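Local coordinates for cytochrome c' (Allochromatium vinosum, PDB 5GYR), which carries a covalently bound high-spin heme c without a sixth iron ligand and is classed as an electron-transfer protein, though its exact function is not known, at residues Gly55-Asp63 with Val73-Met81. Numbering follows the deposited sequence.
Sequences GALYGPGTD and VKPEFFQNM. With HEC (heme c), chain P.
Tyr58 CG lies anti to its carbonyl carbon (chi1 -78°) and Phe77 CG anti to its backbone N (chi1 -176°); these torsions bring the two rings together. With Phe78 they form an aromatic cluster beside the heme, within the long loop between helix 36-50 and strand 81-83 of this cytochrome c'. Phe77 CE2 sits over the centre of one Tyr58 face, 3.4 Å above its plane. The two ring planes are oblique, at 48°. Tyr58 also turns an edge toward the face of Phe78 in an offset edge-to-face pair. The edge of Phe78, through CE1, meets Tyr58 O at 3.4 Å. Tyr58 OH lies 3.3 Å from the heme methyl carbon CMD and is hydrogen-bonded to the hydroxyl of Tyr16. An alanine here is likely to leave Phe77 CE2 without the ring face it packs on and the Tyr16 hydroxyl without this partner. Val73 CG2 touches both Tyr58 CE1 and the same heme methyl. Thr62 OG1, 3.8 Å from Phe78 CE1, donates to Gly59 O in the carbonyl plane, across a type I turn. No direct hydrogen bond joins the segments, but one water donates to both Asp63 O and Val73 O. The bent Met81 chain places CE 3.4 Å from Gly55 O.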
loop_
_atom_site.group_PDB
_atom_site.type_symbol
_atom_site.label_atom_id
_atom_site.label_comp_id
_atom_site.label_asym_id
_atom_site.label_seq_id
_atom_site.Cartn_x
_atom_site.Cartn_y
_atom_site.Cartn_z
ATOM N N GLY A 55 -2.692 4.596 5.009
ATOM C CA GLY A 55 -2.529 3.209 4.612
ATOM C C GLY A 55 -1.997 2.350 5.748
ATOM O O GLY A 55 -2.323 1.172 5.845
ATOM N N ALA A 56 -1.193 2.949 6.620
ATOM C CA ALA A 56 -0.637 2.247 7.765
ATOM C C ALA A 56 -1.694 1.824 8.778
ATOM O O ALA A 56 -1.411 1.015 9.659
ATOM C CB ALA A 56 0.418 3.104 8.438
ATOM N N LEU A 57 -2.906 2.354 8.621
ATOM C CA LEU A 57 -4.024 2.060 9.501
ATOM C C LEU A 57 -4.949 0.993 8.924
ATOM O O LEU A 57 -6.014 0.724 9.479
ATOM C CB LEU A 57 -4.817 3.337 9.775
ATOM C CG LEU A 57 -4.007 4.477 10.380
ATOM C CD1 LEU A 57 -4.817 5.759 10.415
ATOM C CD2 LEU A 57 -3.516 4.104 11.771
ATOM N N TYR A 58 -4.546 0.398 7.804
ATOM C CA TYR A 58 -5.327 -0.640 7.141
ATOM C C TYR A 58 -4.581 -1.965 7.187
ATOM O O TYR A 58 -4.420 -2.650 6.176
ATOM C CB TYR A 58 -5.674 -0.228 5.702
ATOM C CG TYR A 58 -6.817 0.758 5.616
ATOM C CD1 TYR A 58 -8.135 0.310 5.649
ATOM C CD2 TYR A 58 -6.590 2.132 5.558
ATOM C CE1 TYR A 58 -9.185 1.189 5.564
ATOM C CE2 TYR A 58 -7.649 3.023 5.493
ATOM C CZ TYR A 58 -8.947 2.545 5.500
ATOM O OH TYR A 58 -10.004 3.421 5.445
ATOM N N GLY A 59 -4.109 -2.314 8.381
ATOM C CA GLY A 59 -3.324 -3.534 8.610
ATOM C C GLY A 59 -4.196 -4.782 8.580
ATOM O O GLY A 59 -5.400 -4.671 8.510
ATOM N N PRO A 60 -3.585 -5.980 8.628
ATOM C CA PRO A 60 -4.252 -7.265 8.295
ATOM C C PRO A 60 -5.474 -7.723 9.145
ATOM O O PRO A 60 -6.317 -8.512 8.667
ATOM C CB PRO A 60 -3.106 -8.306 8.369
ATOM C CG PRO A 60 -1.894 -7.585 8.844
ATOM C CD PRO A 60 -2.120 -6.110 8.718
ATOM N N GLY A 61 -5.579 -7.241 10.382
ATOM C CA GLY A 61 -6.701 -7.616 11.253
ATOM C C GLY A 61 -7.862 -6.641 11.236
ATOM O O GLY A 61 -8.761 -6.740 12.075
ATOM N N THR A 62 -7.857 -5.708 10.288
ATOM C CA THR A 62 -8.782 -4.562 10.332
ATOM C C THR A 62 -9.881 -4.583 9.267
ATOM O O THR A 62 -10.531 -3.576 9.038
ATOM C CB THR A 62 -8.013 -3.233 10.203
ATOM O OG1 THR A 62 -7.536 -3.068 8.870
ATOM C CG2 THR A 62 -6.854 -3.195 11.168
ATOM N N ASP A 63 -10.091 -5.735 8.644
ATOM C CA ASP A 63 -11.145 -5.878 7.638
ATOM C C ASP A 63 -12.519 -6.208 8.241
ATOM O O ASP A 63 -13.517 -6.198 7.525
ATOM C CB ASP A 63 -10.760 -6.948 6.610
ATOM C CG ASP A 63 -10.564 -8.317 7.238
ATOM O OD1 ASP A 63 -9.918 -8.398 8.311
ATOM O OD2 ASP A 63 -10.983 -9.308 6.631
ATOM N N VAL A 73 -15.333 -0.656 6.285
ATOM C CA VAL A 73 -14.514 -0.911 5.107
ATOM C C VAL A 73 -15.007 -2.151 4.376
ATOM O O VAL A 73 -15.416 -3.135 5.001
ATOM C CB VAL A 73 -13.019 -1.042 5.450
ATOM C CG1 VAL A 73 -12.736 -2.335 6.206
ATOM C CG2 VAL A 73 -12.183 -0.940 4.180
ATOM N N LYS A 74 -14.999 -2.076 3.048
ATOM C CA LYS A 74 -15.282 -3.237 2.203
ATOM C C LYS A 74 -13.992 -3.979 1.884
ATOM O O LYS A 74 -12.951 -3.363 1.704
ATOM C CB LYS A 74 -15.948 -2.793 0.912
ATOM C CG LYS A 74 -17.343 -2.248 1.132
ATOM C CD LYS A 74 -17.889 -1.630 -0.133
ATOM C CE LYS A 74 -18.420 -2.679 -1.085
ATOM N NZ LYS A 74 -19.846 -2.395 -1.405
ATOM N N PRO A 75 -14.047 -5.307 1.795
ATOM C CA PRO A 75 -12.816 -6.094 1.638
ATOM C C PRO A 75 -12.031 -5.721 0.373
ATOM O O PRO A 75 -10.813 -5.825 0.364
ATOM C CB PRO A 75 -13.311 -7.557 1.581
ATOM C CG PRO A 75 -14.798 -7.524 1.684
ATOM C CD PRO A 75 -15.248 -6.141 2.010
ATOM N N GLU A 76 -12.745 -5.263 -0.657
ATOM C CA GLU A 76 -12.153 -4.863 -1.940
ATOM C C GLU A 76 -11.119 -3.763 -1.812
ATOM O O GLU A 76 -10.277 -3.596 -2.686
ATOM C CB GLU A 76 -13.236 -4.375 -2.912
ATOM C CG GLU A 76 -14.153 -5.468 -3.445
ATOM C CD GLU A 76 -15.361 -5.777 -2.585
ATOM O OE1 GLU A 76 -15.421 -5.366 -1.408
ATOM O OE2 GLU A 76 -16.257 -6.467 -3.113
ATOM N N PHE A 77 -11.224 -2.973 -0.756
ATOM C CA PHE A 77 -10.331 -1.847 -0.555
ATOM C C PHE A 77 -8.871 -2.264 -0.476
ATOM O O PHE A 77 -8.002 -1.645 -1.112
ATOM C CB PHE A 77 -10.715 -1.143 0.742
ATOM C CG PHE A 77 -9.898 0.096 0.997
ATOM C CD1 PHE A 77 -10.075 1.239 0.216
ATOM C CD2 PHE A 77 -8.941 0.112 1.986
ATOM C CE1 PHE A 77 -9.314 2.377 0.434
ATOM C CE2 PHE A 77 -8.185 1.245 2.216
ATOM C CZ PHE A 77 -8.369 2.379 1.440
ATOM N N PHE A 78 -8.614 -3.335 0.267
ATOM C CA PHE A 78 -7.260 -3.739 0.619
ATOM C C PHE A 78 -6.362 -4.119 -0.564
ATOM O O PHE A 78 -5.148 -3.926 -0.526
ATOM C CB PHE A 78 -7.312 -4.881 1.618
ATOM C CG PHE A 78 -7.871 -4.476 2.937
ATOM C CD1 PHE A 78 -7.033 -3.973 3.922
ATOM C CD2 PHE A 78 -9.225 -4.543 3.191
ATOM C CE1 PHE A 78 -7.554 -3.580 5.144
ATOM C CE2 PHE A 78 -9.749 -4.143 4.416
ATOM C CZ PHE A 78 -8.906 -3.672 5.392
ATOM N N GLN A 79 -6.948 -4.628 -1.629
ATOM C CA GLN A 79 -6.125 -5.092 -2.761
ATOM C C GLN A 79 -5.464 -3.947 -3.530
ATOM O O GLN A 79 -4.573 -4.164 -4.349
ATOM C CB GLN A 79 -6.943 -5.961 -3.719
ATOM C CG GLN A 79 -8.067 -5.231 -4.404
ATOM C CD GLN A 79 -8.954 -6.176 -5.175
ATOM O OE1 GLN A 79 -8.469 -7.059 -5.875
ATOM N NE2 GLN A 79 -10.251 -5.997 -5.059
ATOM N N ASN A 80 -5.923 -2.728 -3.268
ATOM C CA ASN A 80 -5.307 -1.543 -3.887
ATOM C C ASN A 80 -4.059 -1.006 -3.195
ATOM O O ASN A 80 -3.492 -0.005 -3.656
ATOM C CB ASN A 80 -6.298 -0.399 -3.990
ATOM C CG ASN A 80 -7.511 -0.770 -4.789
ATOM O OD1 ASN A 80 -7.478 -0.751 -6.010
ATOM N ND2 ASN A 80 -8.575 -1.185 -4.103
ATOM N N MET A 81 -3.686 -1.612 -2.070
ATOM C CA MET A 81 -2.490 -1.269 -1.316
ATOM C C MET A 81 -1.233 -1.920 -1.845
ATOM O O MET A 81 -1.255 -3.051 -2.342
ATOM C CB MET A 81 -2.686 -1.595 0.175
ATOM C CG MET A 81 -3.846 -0.798 0.768
ATOM S SD MET A 81 -4.406 -1.430 2.331
ATOM C CE MET A 81 -2.964 -1.002 3.317
HETATM FE FE HEC P . -13.918 8.469 4.026
HETATM C CHA HEC P . -15.180 6.488 6.515
HETATM C CHB HEC P . -15.412 11.204 5.466
HETATM C CHC HEC P . -12.271 10.529 1.820
HETATM C CHD HEC P . -12.489 5.757 2.528
HETATM N NA HEC P . -15.114 8.774 5.606
HETATM C C1A HEC P . -15.480 7.829 6.553
HETATM C C2A HEC P . -16.281 8.454 7.556
HETATM C C3A HEC P . -16.362 9.773 7.245
HETATM C C4A HEC P . -15.596 9.976 6.059
HETATM C CMA HEC P . -17.077 10.856 8.013
HETATM C CAA HEC P . -16.921 7.761 8.750
HETATM C CBA HEC P . -15.861 7.721 9.857
HETATM C CGA HEC P . -16.432 7.211 11.150
HETATM O O1A HEC P . -16.813 8.002 12.042
HETATM O O2A HEC P . -16.516 5.989 11.315
HETATM N NB HEC P . -13.874 10.523 3.687
HETATM C C1B HEC P . -14.513 11.454 4.414
HETATM C C2B HEC P . -14.263 12.752 3.858
HETATM C C3B HEC P . -13.370 12.578 2.834
HETATM C C4B HEC P . -13.119 11.120 2.771
HETATM C CMB HEC P . -14.830 14.064 4.348
HETATM C CAB HEC P . -12.656 13.577 1.995
HETATM C CBB HEC P . -12.424 14.853 2.377
HETATM N NC HEC P . -12.626 8.183 2.415
HETATM C C1C HEC P . -12.039 9.170 1.690
HETATM C C2C HEC P . -11.274 8.586 0.666
HETATM C C3C HEC P . -11.308 7.209 0.856
HETATM C C4C HEC P . -12.159 6.975 1.999
HETATM C CMC HEC P . -10.531 9.379 -0.378
HETATM C CAC HEC P . -10.626 6.140 0.076
HETATM C CBC HEC P . -9.674 6.388 -0.872
HETATM N ND HEC P . -13.910 6.573 4.380
HETATM C C1D HEC P . -13.241 5.611 3.708
HETATM C C2D HEC P . -13.401 4.278 4.336
HETATM C C3D HEC P . -14.153 4.483 5.447
HETATM C C4D HEC P . -14.411 5.935 5.481
HETATM C CMD HEC P . -12.861 2.937 3.883
HETATM C CAD HEC P . -14.570 3.425 6.437
HETATM C CBD HEC P . -13.537 3.405 7.586
HETATM C CGD HEC P . -13.761 2.331 8.634
HETATM O O1D HEC P . -14.900 2.178 9.102
HETATM O O2D HEC P . -12.824 1.623 9.092
HETATM O O HOH W 1 -14.005 -5.609 4.959
#